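Long-range contacts in tubulin binding cofactor C (Leishmania major, PDB 5AJ8), which probably acts as a chaperone in tubulin folding, seen here as the C-terminal domain, which in relatives stimulates GTP hydrolysis by tubulin: residues A[11-16]-A[27-32]; A[20-25]-A[38-43]; A[46-51]-A[58-63]; A[73-78]-A[91-96]; A[97-102]-A[166-171]. The protein carries 1 engineered substitution. All blocks are in the same frame, centred on the assembly; numbering follows the deposited sequence.

Interaction 1. Residues A[11-16]-A[27-32]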
# COMPACT_ATOMS: atom_id res chain seq x y z
N ASN A 11 -12.63 1.84 -7.18
CA ASN A 11 -12.52 0.43 -7.56
C ASN A 11 -12.47 -0.49 -6.34
O ASN A 11 -11.71 -0.24 -5.41
CB ASN A 11 -11.27 0.20 -8.41
CG ASN A 11 -11.41 0.79 -9.81
OD1 ASN A 11 -12.47 0.71 -10.45
ND2 ASN A 11 -10.32 1.36 -10.30
N VAL A 12 -13.29 -1.53 -6.36
CA VAL A 12 -13.35 -2.51 -5.28
C VAL A 12 -12.67 -3.81 -5.74
O VAL A 12 -12.95 -4.29 -6.85
CB VAL A 12 -14.79 -2.82 -4.88
CG1 VAL A 12 -14.84 -3.87 -3.77
CG2 VAL A 12 -15.52 -1.56 -4.45
N TYR A 13 -11.81 -4.37 -4.89
CA TYR A 13 -11.08 -5.61 -5.19
C TYR A 13 -11.24 -6.61 -4.05
O TYR A 13 -11.57 -6.25 -2.94
CB TYR A 13 -9.59 -5.35 -5.34
CG TYR A 13 -9.23 -4.44 -6.49
CD1 TYR A 13 -9.23 -3.06 -6.30
CD2 TYR A 13 -8.93 -4.94 -7.74
CE1 TYR A 13 -8.92 -2.20 -7.34
CE2 TYR A 13 -8.62 -4.09 -8.79
CZ TYR A 13 -8.62 -2.71 -8.59
OH TYR A 13 -8.31 -1.85 -9.60
N GLY A 14 -10.97 -7.87 -4.37
CA GLY A 14 -11.19 -9.00 -3.47
C GLY A 14 -12.66 -9.33 -3.30
O GLY A 14 -13.53 -8.70 -3.92
N PRO A 15 -12.97 -10.33 -2.46
CA PRO A 15 -12.02 -11.17 -1.73
C PRO A 15 -11.29 -12.12 -2.64
O PRO A 15 -11.78 -12.50 -3.69
CB PRO A 15 -12.91 -11.94 -0.74
CG PRO A 15 -14.27 -11.89 -1.33
CD PRO A 15 -14.35 -10.55 -2.00
N SER A 16 -10.09 -12.50 -2.21
CA SER A 16 -9.19 -13.32 -2.96
C SER A 16 -8.14 -13.90 -2.02
O SER A 16 -7.68 -13.22 -1.12
CB SER A 16 -8.52 -12.46 -4.03
OG SER A 16 -7.63 -13.23 -4.81
N LYS A 27 -8.43 6.76 -8.93
CA LYS A 27 -8.63 7.82 -7.92
C LYS A 27 -9.07 7.29 -6.55
O LYS A 27 -9.38 8.08 -5.65
CB LYS A 27 -9.68 8.83 -8.40
CG LYS A 27 -9.44 9.40 -9.79
CD LYS A 27 -8.45 10.53 -9.77
CE LYS A 27 -8.57 11.42 -10.99
NZ LYS A 27 -7.52 12.49 -10.98
N GLY A 28 -9.15 5.97 -6.38
CA GLY A 28 -9.63 5.38 -5.13
C GLY A 28 -9.74 3.88 -5.23
O GLY A 28 -10.15 3.35 -6.26
N VAL A 29 -9.32 3.18 -4.18
CA VAL A 29 -9.48 1.74 -4.10
C VAL A 29 -9.99 1.26 -2.74
O VAL A 29 -9.75 1.88 -1.68
CB VAL A 29 -8.20 0.94 -4.51
CG1 VAL A 29 -7.74 1.32 -5.90
CG2 VAL A 29 -7.06 1.16 -3.53
N PHE A 30 -10.71 0.15 -2.80
CA PHE A 30 -11.20 -0.58 -1.65
C PHE A 30 -10.80 -2.02 -1.86
O PHE A 30 -11.15 -2.61 -2.87
CB PHE A 30 -12.74 -0.56 -1.60
CG PHE A 30 -13.33 0.79 -1.36
CD1 PHE A 30 -13.63 1.61 -2.44
CD2 PHE A 30 -13.58 1.25 -0.07
CE1 PHE A 30 -14.17 2.87 -2.24
CE2 PHE A 30 -14.12 2.51 0.14
CZ PHE A 30 -14.42 3.32 -0.94
N ILE A 31 -10.09 -2.59 -0.89
CA ILE A 31 -9.64 -3.98 -0.97
C ILE A 31 -10.19 -4.71 0.26
O ILE A 31 -9.90 -4.34 1.41
CB ILE A 31 -8.12 -4.09 -0.98
CG1 ILE A 31 -7.54 -3.35 -2.18
CG2 ILE A 31 -7.70 -5.55 -1.04
CD1 ILE A 31 -6.08 -3.05 -2.06
N ASN A 32 -11.02 -5.71 0.01
CA ASN A 32 -11.75 -6.41 1.05
C ASN A 32 -11.47 -7.90 1.00
O ASN A 32 -11.59 -8.53 -0.04
CB ASN A 32 -13.24 -6.16 0.87
CG ASN A 32 -14.08 -6.79 1.96
OD1 ASN A 32 -15.14 -7.36 1.67
ND2 ASN A 32 -13.62 -6.72 3.21
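Asn-11 and Tyr-13 each use both backbone N and O to bond the strand 28-32. Asn-11 N donates to Gly-28 O, and Asn-11 O accepts from Phe-30 N. Tyr-13 N then meets Phe-30 O at 2.8 Å, and Tyr-13 O takes Asn-32 N at 3.0 Å. CA-H...O contacts fill the gaps between these bonds. Val-12 CA lies 3.3 Å from Phe-30 O, which is thus approached by two donors. Where strand 11-17 is interrupted, Gly-14 takes a positive phi and the peptide before Pro-15 is cis. Pro-15 CA still lies 3.2 Å from Asn-32 O, although Pro-15 N has no hydrogen to give.

The apolar contacts fall on two faces of the sheet. On one face, Tyr-13 holds CG beside its backbone N (chi1 -63°). The ring leans back to Val-29, and Val-29 CG1 meets CE1 of Tyr-13 at the ring edge, 4.0 Å away. Tyr-13 CB also touches Ile-31 CG1 at 4.3 Å. Ile-23, from another wall, packs against all three residues. On the other face, Val-12 CG2 rests 4.1 Å from Phe-30 CB.

Val-12 also has backbone bonds to Ser-175 and Ser-176, so the C-terminal tail runs along the far edge of strand 11-17. In-register parallel strands from successive turns, with one face turned inward, are typical of a parallel beta-helix, here at its N-terminal end.

Interaction 2. Residues A[20-25]-A[38-43]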
# COMPACT_ATOMS: atom_id res chain seq x y z
N ASP A 20 -1.41 -13.42 -6.18
CA ASP A 20 -0.91 -12.06 -6.23
C ASP A 20 -1.83 -11.14 -7.02
O ASP A 20 -2.34 -11.53 -8.07
CB ASP A 20 0.53 -12.04 -6.75
CG ASP A 20 1.53 -12.67 -5.74
OD1 ASP A 20 1.08 -13.17 -4.66
OD2 ASP A 20 2.75 -12.66 -6.04
N LEU A 21 -2.10 -9.95 -6.49
CA LEU A 21 -3.03 -8.98 -7.12
C LEU A 21 -2.28 -7.77 -7.70
O LEU A 21 -1.30 -7.30 -7.11
CB LEU A 21 -4.08 -8.49 -6.13
CG LEU A 21 -4.92 -9.57 -5.44
CD1 LEU A 21 -5.94 -8.86 -4.56
CD2 LEU A 21 -5.60 -10.48 -6.45
N PHE A 22 -2.76 -7.28 -8.84
CA PHE A 22 -2.16 -6.14 -9.53
C PHE A 22 -3.23 -5.05 -9.68
O PHE A 22 -4.15 -5.17 -10.47
CB PHE A 22 -1.57 -6.58 -10.87
CG PHE A 22 -0.48 -7.61 -10.73
CD1 PHE A 22 0.76 -7.25 -10.24
CD2 PHE A 22 -0.70 -8.94 -11.03
CE1 PHE A 22 1.77 -8.18 -10.08
CE2 PHE A 22 0.31 -9.91 -10.86
CZ PHE A 22 1.55 -9.52 -10.40
N ILE A 23 -3.13 -4.01 -8.87
CA ILE A 23 -4.14 -2.96 -8.78
C ILE A 23 -3.66 -1.78 -9.61
O ILE A 23 -2.64 -1.16 -9.27
CB ILE A 23 -4.38 -2.59 -7.31
CG1 ILE A 23 -4.92 -3.88 -6.62
CG2 ILE A 23 -5.30 -1.37 -7.17
CD1 ILE A 23 -5.54 -3.72 -5.26
N SER A 24 -4.35 -1.46 -10.68
CA SER A 24 -3.89 -0.36 -11.55
C SER A 24 -4.19 1.01 -10.91
O SER A 24 -4.84 1.10 -9.87
CB SER A 24 -4.48 -0.46 -12.98
OG SER A 24 -3.74 0.34 -13.89
N HIS A 25 -3.64 2.06 -11.51
CA HIS A 25 -3.82 3.45 -11.03
C HIS A 25 -5.28 3.87 -11.16
O HIS A 25 -5.94 3.48 -12.11
CB HIS A 25 -2.88 4.46 -11.72
CG HIS A 25 -2.75 4.26 -13.19
ND1 HIS A 25 -3.67 4.73 -14.11
CD2 HIS A 25 -1.79 3.62 -13.91
CE1 HIS A 25 -3.28 4.39 -15.33
NE2 HIS A 25 -2.15 3.71 -15.24
N ALA A 38 0.52 -11.31 -2.24
CA ALA A 38 1.19 -10.05 -2.40
C ALA A 38 0.27 -9.18 -3.23
O ALA A 38 -0.32 -9.64 -4.22
CB ALA A 38 2.52 -10.24 -3.10
N ILE A 39 0.17 -7.91 -2.86
CA ILE A 39 -0.71 -6.97 -3.54
C ILE A 39 0.14 -5.79 -4.03
O ILE A 39 0.70 -5.07 -3.23
CB ILE A 39 -1.83 -6.49 -2.61
CG1 ILE A 39 -2.64 -7.68 -2.09
CG2 ILE A 39 -2.75 -5.50 -3.32
CD1 ILE A 39 -3.72 -7.28 -1.10
N TYR A 40 0.23 -5.63 -5.34
CA TYR A 40 1.06 -4.59 -5.96
C TYR A 40 0.16 -3.53 -6.57
O TYR A 40 -0.56 -3.82 -7.53
CB TYR A 40 1.91 -5.24 -7.05
CG TYR A 40 2.88 -6.26 -6.52
CD1 TYR A 40 4.04 -5.86 -5.90
CD2 TYR A 40 2.63 -7.62 -6.66
CE1 TYR A 40 4.92 -6.79 -5.41
CE2 TYR A 40 3.52 -8.55 -6.19
CZ TYR A 40 4.65 -8.13 -5.56
OH TYR A 40 5.55 -9.05 -5.10
N CYS A 41 0.17 -2.32 -5.99
CA CYS A 41 -0.62 -1.20 -6.48
C CYS A 41 0.22 -0.11 -7.16
O CYS A 41 1.17 0.43 -6.57
CB CYS A 41 -1.43 -0.53 -5.37
SG CYS A 41 -2.31 -1.64 -4.25
N LEU A 42 -0.14 0.22 -8.39
CA LEU A 42 0.35 1.44 -9.00
C LEU A 42 -0.20 2.62 -8.15
O LEU A 42 -1.18 2.47 -7.42
CB LEU A 42 -0.10 1.53 -10.46
CG LEU A 42 0.37 0.40 -11.39
CD1 LEU A 42 -0.12 0.63 -12.81
CD2 LEU A 42 1.89 0.24 -11.36
N PRO A 43 0.47 3.78 -8.20
CA PRO A 43 0.03 4.90 -7.35
C PRO A 43 -1.44 5.25 -7.53
O PRO A 43 -1.89 5.34 -8.64
CB PRO A 43 0.96 6.06 -7.79
CG PRO A 43 2.21 5.37 -8.27
CD PRO A 43 1.72 4.10 -8.92
O HOH W 1 5.23 -11.61 -5.36
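Phe-22 and Tyr-40 both hold CG anti to the carbonyl carbon, with chi1 at -61° and -63°. With the two residues paired in register, these like torsions set the side chains alongside each other, pointing the same way. The pair joins neighbouring turns of a parallel beta-helix, in strands 21-23 and 38-41. The ring planes are nearly parallel, 14° apart, but slid so far that they barely overlap. Phe-22 CE1 meets Tyr-40 CD2 at 3.6 Å.

The backbones are joined by four bonds. Ala-38 O and Tyr-40 O accept from Leu-21 N and Ile-23 N. Leu-21 O and Ile-23 O accept from Tyr-40 N and Leu-42 N. Asp-20 adds a fifth bond with its side chain: Ala-38 N reaches OD1 of Asp-20 at 3.1 Å, from above the carboxylate plane.

On the inner face, Ile-23 CD1 crosses over to Ile-39 CG2 at 3.8 Å. Ile-23 CB lies equally close to Cys-41 SG. At the end of the strands, His-25 CD2 touches Leu-42 CD1 at 3.6 Å. His-25 NE2 is bonded to Glu-108 N.

The Tyr-40 hydroxyl is held by Ser-164 OG and Arg-162 NH1. It also shares a water with Asp-20. This water donates to Asp-20 OD2 at 2.8 Å and lies in the plane of the Tyr-40 ring, 2.6 Å from Tyr-40 OH.

Interaction 3. Residues A[46-51]-A[58-63]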
# COMPACT_ATOMS: atom_id res chain seq x y z
N GLY A 46 -5.75 9.20 -4.69
CA GLY A 46 -6.92 9.25 -3.78
C GLY A 46 -6.70 8.28 -2.63
O GLY A 46 -5.56 7.95 -2.31
N SER A 47 -7.77 7.84 -1.99
CA SER A 47 -7.62 7.00 -0.84
C SER A 47 -7.61 5.50 -1.18
O SER A 47 -8.16 5.07 -2.18
CB SER A 47 -8.66 7.33 0.24
OG SER A 47 -9.96 7.29 -0.29
N ALA A 48 -6.94 4.74 -0.32
CA ALA A 48 -6.90 3.29 -0.35
C ALA A 48 -7.42 2.80 1.01
O ALA A 48 -6.95 3.25 2.05
CB ALA A 48 -5.49 2.80 -0.59
N PHE A 49 -8.40 1.92 0.98
CA PHE A 49 -9.01 1.35 2.17
C PHE A 49 -8.91 -0.17 2.10
O PHE A 49 -9.39 -0.76 1.14
CB PHE A 49 -10.46 1.79 2.27
CG PHE A 49 -11.14 1.37 3.54
CD1 PHE A 49 -11.06 2.14 4.68
CD2 PHE A 49 -11.88 0.21 3.58
CE1 PHE A 49 -11.70 1.76 5.85
CE2 PHE A 49 -12.53 -0.18 4.73
CZ PHE A 49 -12.44 0.59 5.87
N LEU A 50 -8.21 -0.78 3.05
CA LEU A 50 -8.14 -2.24 3.16
C LEU A 50 -8.95 -2.70 4.40
O LEU A 50 -8.82 -2.11 5.47
CB LEU A 50 -6.70 -2.72 3.28
CG LEU A 50 -5.77 -2.52 2.07
CD1 LEU A 50 -5.20 -1.11 2.01
CD2 LEU A 50 -4.64 -3.53 2.12
N SER A 51 -9.76 -3.74 4.22
CA SER A 51 -10.50 -4.30 5.33
C SER A 51 -10.48 -5.83 5.33
O SER A 51 -10.53 -6.47 4.29
CB SER A 51 -11.95 -3.81 5.32
OG SER A 51 -12.53 -4.10 4.07
N VAL A 58 1.68 -5.81 0.96
CA VAL A 58 1.00 -4.79 0.15
C VAL A 58 1.94 -3.63 -0.19
O VAL A 58 2.63 -3.13 0.70
CB VAL A 58 -0.21 -4.26 0.90
CG1 VAL A 58 -1.03 -3.31 0.05
CG2 VAL A 58 -1.07 -5.43 1.36
N TYR A 59 2.04 -3.28 -1.48
CA TYR A 59 2.88 -2.18 -1.95
C TYR A 59 1.93 -1.16 -2.53
O TYR A 59 1.29 -1.43 -3.52
CB TYR A 59 3.88 -2.66 -3.00
CG TYR A 59 4.81 -3.78 -2.51
CD1 TYR A 59 4.38 -5.08 -2.46
CD2 TYR A 59 6.10 -3.50 -2.07
CE1 TYR A 59 5.20 -6.09 -1.99
CE2 TYR A 59 6.94 -4.51 -1.60
CZ TYR A 59 6.48 -5.81 -1.56
OH TYR A 59 7.30 -6.85 -1.14
N VAL A 60 1.81 -0.01 -1.90
CA VAL A 60 0.81 1.00 -2.32
C VAL A 60 1.31 2.43 -2.10
O VAL A 60 1.91 2.75 -1.05
CB VAL A 60 -0.54 0.79 -1.57
CG1 VAL A 60 -0.35 0.85 -0.06
CG2 VAL A 60 -1.62 1.74 -2.04
N ALA A 61 1.06 3.27 -3.10
CA ALA A 61 1.17 4.70 -2.96
C ALA A 61 -0.24 5.29 -3.04
O ALA A 61 -1.02 4.88 -3.90
CB ALA A 61 2.07 5.28 -4.04
N CYS A 62 -0.52 6.30 -2.20
CA CYS A 62 -1.85 6.89 -2.12
C CYS A 62 -1.85 8.21 -1.37
O CYS A 62 -0.85 8.58 -0.75
CB CYS A 62 -2.83 5.91 -1.49
SG CYS A 62 -2.32 5.31 0.15
N HIS A 63 -2.95 8.95 -1.46
CA HIS A 63 -3.13 10.20 -0.70
C HIS A 63 -3.52 9.97 0.76
O HIS A 63 -3.00 10.65 1.70
CB HIS A 63 -4.22 11.03 -1.35
CG HIS A 63 -3.87 11.55 -2.68
ND1 HIS A 63 -4.64 12.48 -3.35
CD2 HIS A 63 -2.83 11.25 -3.50
CE1 HIS A 63 -4.10 12.72 -4.53
NE2 HIS A 63 -3.00 11.99 -4.64
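Across the interior of the parallel beta-helix, Ala-48 and Leu-50 of one sheet face Val-58, Val-60 and Cys-62 of another. The strand axes come no closer than 7.2 Å, so side chains fill the space between them. Leu-50 and Val-58 meet tip to tip, with Leu-50 CD2 at 4.1 Å from Val-58 CG2. Ala-48 CB sits 4.1 Å from Cys-62 SG and 4.3 Å from Val-60 CG2.

At one end the backbones come together. His-63 N donates to Gly-46 O at 2.9 Å. Gly-46 N lies over the centre of the His-63 imidazole, 3.6 Å above its plane. Gly-46 CA makes a CH-pi contact with the same ring, 4.2 Å from the ring centroid. The ring is further tied by NE2 of His-63, which is bonded to Gly-124 O.

The two walls meet through small and branched apolar groups, by van der Waals packing. Direct polar bonding appears at the corner alone. Because a carbonyl can only accept, His-63 NE2 probably carries a hydrogen.

Interaction 4. Residues A[73-78]-A[91-96]. Engineered in segment 73-78: Met-75 (natural residue Leu).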
# COMPACT_ATOMS: atom_id res chain seq x y z
N LEU A 73 -0.17 -7.89 8.17
CA LEU A 73 0.07 -7.23 6.87
C LEU A 73 1.43 -6.55 6.93
O LEU A 73 1.73 -5.86 7.90
CB LEU A 73 -1.00 -6.18 6.58
CG LEU A 73 -2.45 -6.57 6.30
CD1 LEU A 73 -3.17 -5.65 5.34
CD2 LEU A 73 -2.58 -8.00 5.84
N ASP A 74 2.27 -6.80 5.92
CA ASP A 74 3.48 -6.00 5.74
C ASP A 74 3.12 -4.93 4.72
O ASP A 74 2.79 -5.26 3.57
CB ASP A 74 4.68 -6.83 5.30
CG ASP A 74 5.24 -7.73 6.41
OD1 ASP A 74 4.88 -7.56 7.59
OD2 ASP A 74 6.01 -8.67 6.06
N MSE A 75 3.12 -3.67 5.15
CA MSE A 75 2.63 -2.54 4.32
C MSE A 75 3.80 -1.71 3.84
O MSE A 75 4.46 -1.05 4.65
CB MSE A 75 1.70 -1.65 5.17
CG MSE A 75 0.43 -2.25 5.74
SE MSE A 75 -0.71 -3.04 4.36
CE MSE A 75 -0.88 -1.37 3.32
N TYR A 76 4.05 -1.70 2.53
CA TYR A 76 5.10 -0.88 1.92
C TYR A 76 4.47 0.33 1.25
O TYR A 76 3.86 0.24 0.18
CB TYR A 76 5.92 -1.71 0.92
CG TYR A 76 6.65 -2.89 1.57
CD1 TYR A 76 6.02 -4.12 1.75
CD2 TYR A 76 7.93 -2.74 2.04
CE1 TYR A 76 6.69 -5.20 2.35
CE2 TYR A 76 8.60 -3.79 2.64
CZ TYR A 76 7.98 -5.01 2.79
OH TYR A 76 8.68 -6.03 3.42
N VAL A 77 4.63 1.48 1.90
CA VAL A 77 3.72 2.58 1.76
C VAL A 77 4.42 3.91 1.40
O VAL A 77 5.43 4.27 2.01
CB VAL A 77 2.94 2.74 3.10
CG1 VAL A 77 2.11 4.02 3.11
CG2 VAL A 77 2.06 1.54 3.34
N TRP A 78 3.84 4.62 0.44
CA TRP A 78 4.16 6.04 0.21
C TRP A 78 2.82 6.78 0.28
O TRP A 78 2.00 6.68 -0.63
CB TRP A 78 4.85 6.26 -1.14
CG TRP A 78 5.53 7.64 -1.32
CD1 TRP A 78 5.05 8.87 -0.95
CD2 TRP A 78 6.80 7.89 -1.93
NE1 TRP A 78 5.96 9.85 -1.27
CE2 TRP A 78 7.03 9.27 -1.89
CE3 TRP A 78 7.78 7.05 -2.48
CZ2 TRP A 78 8.21 9.85 -2.39
CZ3 TRP A 78 8.94 7.62 -2.98
CH2 TRP A 78 9.15 9.00 -2.92
N MSE A 91 0.97 -5.42 12.42
CA MSE A 91 1.15 -4.60 11.22
C MSE A 91 2.59 -4.16 11.21
O MSE A 91 3.13 -3.73 12.24
CB MSE A 91 0.22 -3.41 11.19
CG MSE A 91 -1.26 -3.70 11.44
SE MSE A 91 -1.99 -4.90 10.09
CE MSE A 91 -2.13 -3.55 8.67
N ARG A 92 3.24 -4.28 10.06
CA ARG A 92 4.61 -3.79 9.92
C ARG A 92 4.71 -2.89 8.68
O ARG A 92 4.22 -3.26 7.60
CB ARG A 92 5.59 -4.96 9.79
CG ARG A 92 5.45 -5.98 10.91
CD ARG A 92 6.63 -6.94 10.96
NE ARG A 92 6.77 -7.66 9.69
CZ ARG A 92 7.76 -8.48 9.41
NH1 ARG A 92 8.74 -8.68 10.28
NH2 ARG A 92 7.79 -9.13 8.24
N PHE A 93 5.36 -1.75 8.85
CA PHE A 93 5.43 -0.72 7.80
C PHE A 93 6.81 -0.47 7.25
O PHE A 93 7.78 -0.34 7.98
CB PHE A 93 4.84 0.60 8.30
CG PHE A 93 3.35 0.57 8.44
CD1 PHE A 93 2.77 -0.03 9.52
CD2 PHE A 93 2.54 1.13 7.47
CE1 PHE A 93 1.39 -0.06 9.65
CE2 PHE A 93 1.17 1.09 7.56
CZ PHE A 93 0.59 0.49 8.66
N GLY A 94 6.86 -0.37 5.94
CA GLY A 94 8.07 -0.10 5.20
C GLY A 94 7.77 0.88 4.07
O GLY A 94 6.61 1.31 3.90
N PRO A 95 8.81 1.26 3.33
CA PRO A 95 8.68 2.17 2.20
C PRO A 95 8.34 1.49 0.86
O PRO A 95 8.78 0.35 0.57
CB PRO A 95 10.08 2.76 2.12
CG PRO A 95 10.97 1.60 2.46
CD PRO A 95 10.21 0.88 3.57
N TYR A 96 7.60 2.23 0.04
CA TYR A 96 7.12 1.79 -1.29
C TYR A 96 8.28 1.47 -2.25
O TYR A 96 8.15 0.65 -3.17
CB TYR A 96 6.25 2.92 -1.85
CG TYR A 96 5.49 2.68 -3.12
CD1 TYR A 96 4.54 1.66 -3.22
CD2 TYR A 96 5.67 3.50 -4.22
CE1 TYR A 96 3.79 1.48 -4.36
CE2 TYR A 96 4.93 3.33 -5.37
CZ TYR A 96 4.00 2.31 -5.44
OH TYR A 96 3.26 2.15 -6.58
O HOH W 2 7.67 5.43 1.02
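Leu-73 to Val-77 run parallel to Met-91 to Gly-94, with strand axes at 36° and four backbone hydrogen bonds between them. Leu-73 O accepts from Arg-92 N, Met-75 N gives to Arg-92 O, Met-75 O accepts from Gly-94 N, and Val-77 N gives to Gly-94 O.

On the outer face, Asp-74 and Arg-92 lie side by side and form a salt bridge. The arginine grips side-on, with its NE 2.8 Å from Asp-74 OD1 and its NH2 2.9 Å from Asp-74 OD2. A bend at chi3 (-59°) places NE for this. Both oxygens lie near the guanidinium plane, yet the carboxylate is turned 36° from it. Further along, Tyr-76 CD2 lies 3.5 Å from Pro-95 O.

The inner face is apolar. Met-75, an engineered residue present as selenomethionine, sets its CB over one face of the Phe-93 ring, 4.0 Å from the centroid. Met-91 folds back so that CE touches Leu-73 CB at 3.5 Å.

Where the strands part, Trp-78 lies against helix 116-122. Tyr-96 CB sits at its indole edge, 3.7 Å from Trp-78 CB. A water there donates to Val-77 O at 2.7 Å and bonds Tyr-96 N weakly. Tyr-96 OH is hydrogen-bonded to Cys-41 O.

In-register parallel strands on adjacent turns, with apolar residues aligned on the inward face, are typical of a parallel beta-helix; here the outward face adds one salt bridge.

Interaction 5. Residues A[97-102]-A[166-171]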
# COMPACT_ATOMS: atom_id res chain seq x y z
N ARG A 97 9.41 2.14 -2.03
CA ARG A 97 10.59 1.91 -2.83
C ARG A 97 11.08 0.43 -2.80
O ARG A 97 11.82 0.02 -3.68
CB ARG A 97 11.71 2.88 -2.43
CG ARG A 97 12.24 2.68 -1.02
CD ARG A 97 13.33 3.69 -0.67
NE ARG A 97 13.71 3.54 0.74
CZ ARG A 97 13.33 4.34 1.74
NH1 ARG A 97 12.57 5.42 1.54
NH2 ARG A 97 13.75 4.08 2.99
N CYS A 98 10.65 -0.36 -1.80
CA CYS A 98 10.93 -1.80 -1.80
C CYS A 98 10.31 -2.52 -2.99
O CYS A 98 10.72 -3.64 -3.30
CB CYS A 98 10.44 -2.47 -0.49
SG CYS A 98 11.35 -1.84 0.94
N TRP A 99 9.29 -1.95 -3.63
CA TRP A 99 8.81 -2.54 -4.88
C TRP A 99 9.71 -2.09 -6.03
O TRP A 99 9.36 -1.18 -6.78
CB TRP A 99 7.33 -2.22 -5.15
CG TRP A 99 6.81 -2.91 -6.39
CD1 TRP A 99 7.33 -4.02 -7.00
CD2 TRP A 99 5.66 -2.55 -7.14
NE1 TRP A 99 6.57 -4.37 -8.08
CE2 TRP A 99 5.54 -3.48 -8.18
CE3 TRP A 99 4.72 -1.52 -7.03
CZ2 TRP A 99 4.51 -3.41 -9.12
CZ3 TRP A 99 3.68 -1.47 -7.96
CH2 TRP A 99 3.59 -2.40 -8.97
N VAL A 100 10.87 -2.73 -6.12
CA VAL A 100 11.86 -2.45 -7.15
C VAL A 100 11.26 -2.69 -8.52
O VAL A 100 11.55 -1.96 -9.47
CB VAL A 100 13.14 -3.31 -6.97
CG1 VAL A 100 14.15 -3.00 -8.08
CG2 VAL A 100 13.81 -3.04 -5.61
N GLY A 101 10.39 -3.68 -8.65
CA GLY A 101 9.78 -4.03 -9.95
C GLY A 101 8.86 -2.99 -10.57
O GLY A 101 8.58 -3.06 -11.77
N LEU A 102 8.38 -2.03 -9.78
CA LEU A 102 7.62 -0.91 -10.30
C LEU A 102 8.40 -0.20 -11.41
O LEU A 102 7.85 0.23 -12.44
CB LEU A 102 7.28 0.10 -9.20
CG LEU A 102 6.58 1.38 -9.65
CD1 LEU A 102 5.25 1.03 -10.29
CD2 LEU A 102 6.40 2.41 -8.54
N THR A 166 9.00 -8.13 -8.80
CA THR A 166 7.82 -8.48 -9.60
C THR A 166 7.39 -7.33 -10.53
O THR A 166 7.20 -6.21 -10.08
CB THR A 166 6.62 -8.89 -8.70
OG1 THR A 166 6.97 -10.07 -7.95
CG2 THR A 166 5.41 -9.20 -9.54
N VAL A 167 7.24 -7.63 -11.82
CA VAL A 167 6.70 -6.68 -12.78
C VAL A 167 5.16 -6.64 -12.68
O VAL A 167 4.51 -7.67 -12.50
CB VAL A 167 7.13 -7.04 -14.23
CG1 VAL A 167 6.55 -6.04 -15.23
CG2 VAL A 167 8.66 -7.07 -14.32
N PHE A 168 4.60 -5.44 -12.76
CA PHE A 168 3.15 -5.26 -12.70
C PHE A 168 2.49 -5.89 -13.92
O PHE A 168 2.88 -5.62 -15.08
CB PHE A 168 2.76 -3.78 -12.64
CG PHE A 168 1.27 -3.54 -12.56
CD1 PHE A 168 0.50 -3.43 -13.71
CD2 PHE A 168 0.63 -3.42 -11.34
CE1 PHE A 168 -0.86 -3.22 -13.64
CE2 PHE A 168 -0.73 -3.20 -11.26
CZ PHE A 168 -1.49 -3.11 -12.41
N GLY A 169 1.48 -6.71 -13.67
CA GLY A 169 0.50 -7.03 -14.69
C GLY A 169 0.32 -8.50 -14.90
O GLY A 169 1.14 -9.29 -14.45
N PRO A 170 -0.79 -8.89 -15.56
CA PRO A 170 -1.84 -7.99 -16.03
C PRO A 170 -2.72 -7.51 -14.88
O PRO A 170 -2.83 -8.18 -13.84
CB PRO A 170 -2.65 -8.86 -17.01
CG PRO A 170 -2.09 -10.24 -16.93
CD PRO A 170 -1.12 -10.30 -15.79
N ALA A 171 -3.36 -6.35 -15.07
CA ALA A 171 -4.15 -5.74 -13.99
C ALA A 171 -5.24 -6.68 -13.53
O ALA A 171 -5.89 -7.31 -14.36
CB ALA A 171 -4.75 -4.42 -14.44
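Trp-99 meets Thr-166 and Phe-168 along the edge of its indole. Its CB touches CD2 of Tyr-59. CG is anti to the backbone N (chi1 -176°), and the ring extends from there toward segment 166-171. CD1 comes 3.8 Å from Thr-166 O. NE1 donates to that oxygen at 2.8 Å with an N-H...O angle of 166°. The bond lies in the carbonyl plane and close to the ring plane. Gly-101 CA approaches Thr-166 O as well, at 3.4 Å. CZ2 of Trp-99 lies 3.9 Å from Phe-168 CB. CH2, further out, meets Phe-168 CD2 at 3.9 Å, with the two side chains crossing obliquely. Leu-102 N lies over one indole face, 3.4 Å above the plane and toward the rim.

Trp-99 is the centre of an inverse gamma turn. Its backbone O is bonded to His-116 NE2 of helix 116-122. The indole itself meets the rings of Tyr-40 and Tyr-59, and so joins strands 38-41 and 56-62 to the C-terminal loop.

In the fold
Interactions 1, 2 and 4 are in-register parallel strand pairs within the two sheets. Interaction 3 instead crosses the interior between those sheets. Interactions 2, 3 and 4 are buried, while 1 and 5 are partly open at the margins. Interaction 1 packs onto 2 through Ile-23 and bonds to 3 through strands 28-35 and 47-51. Strand 56-62 of interaction 3 lies between the strands of 2 and 4. Chemistry follows place: mostly apolar side chains fill the interior, while a salt bridge and a water bridge lie on outward faces. Interaction 5 has no strand pairing and leans on the tyrosine rings of interactions 2 and 3.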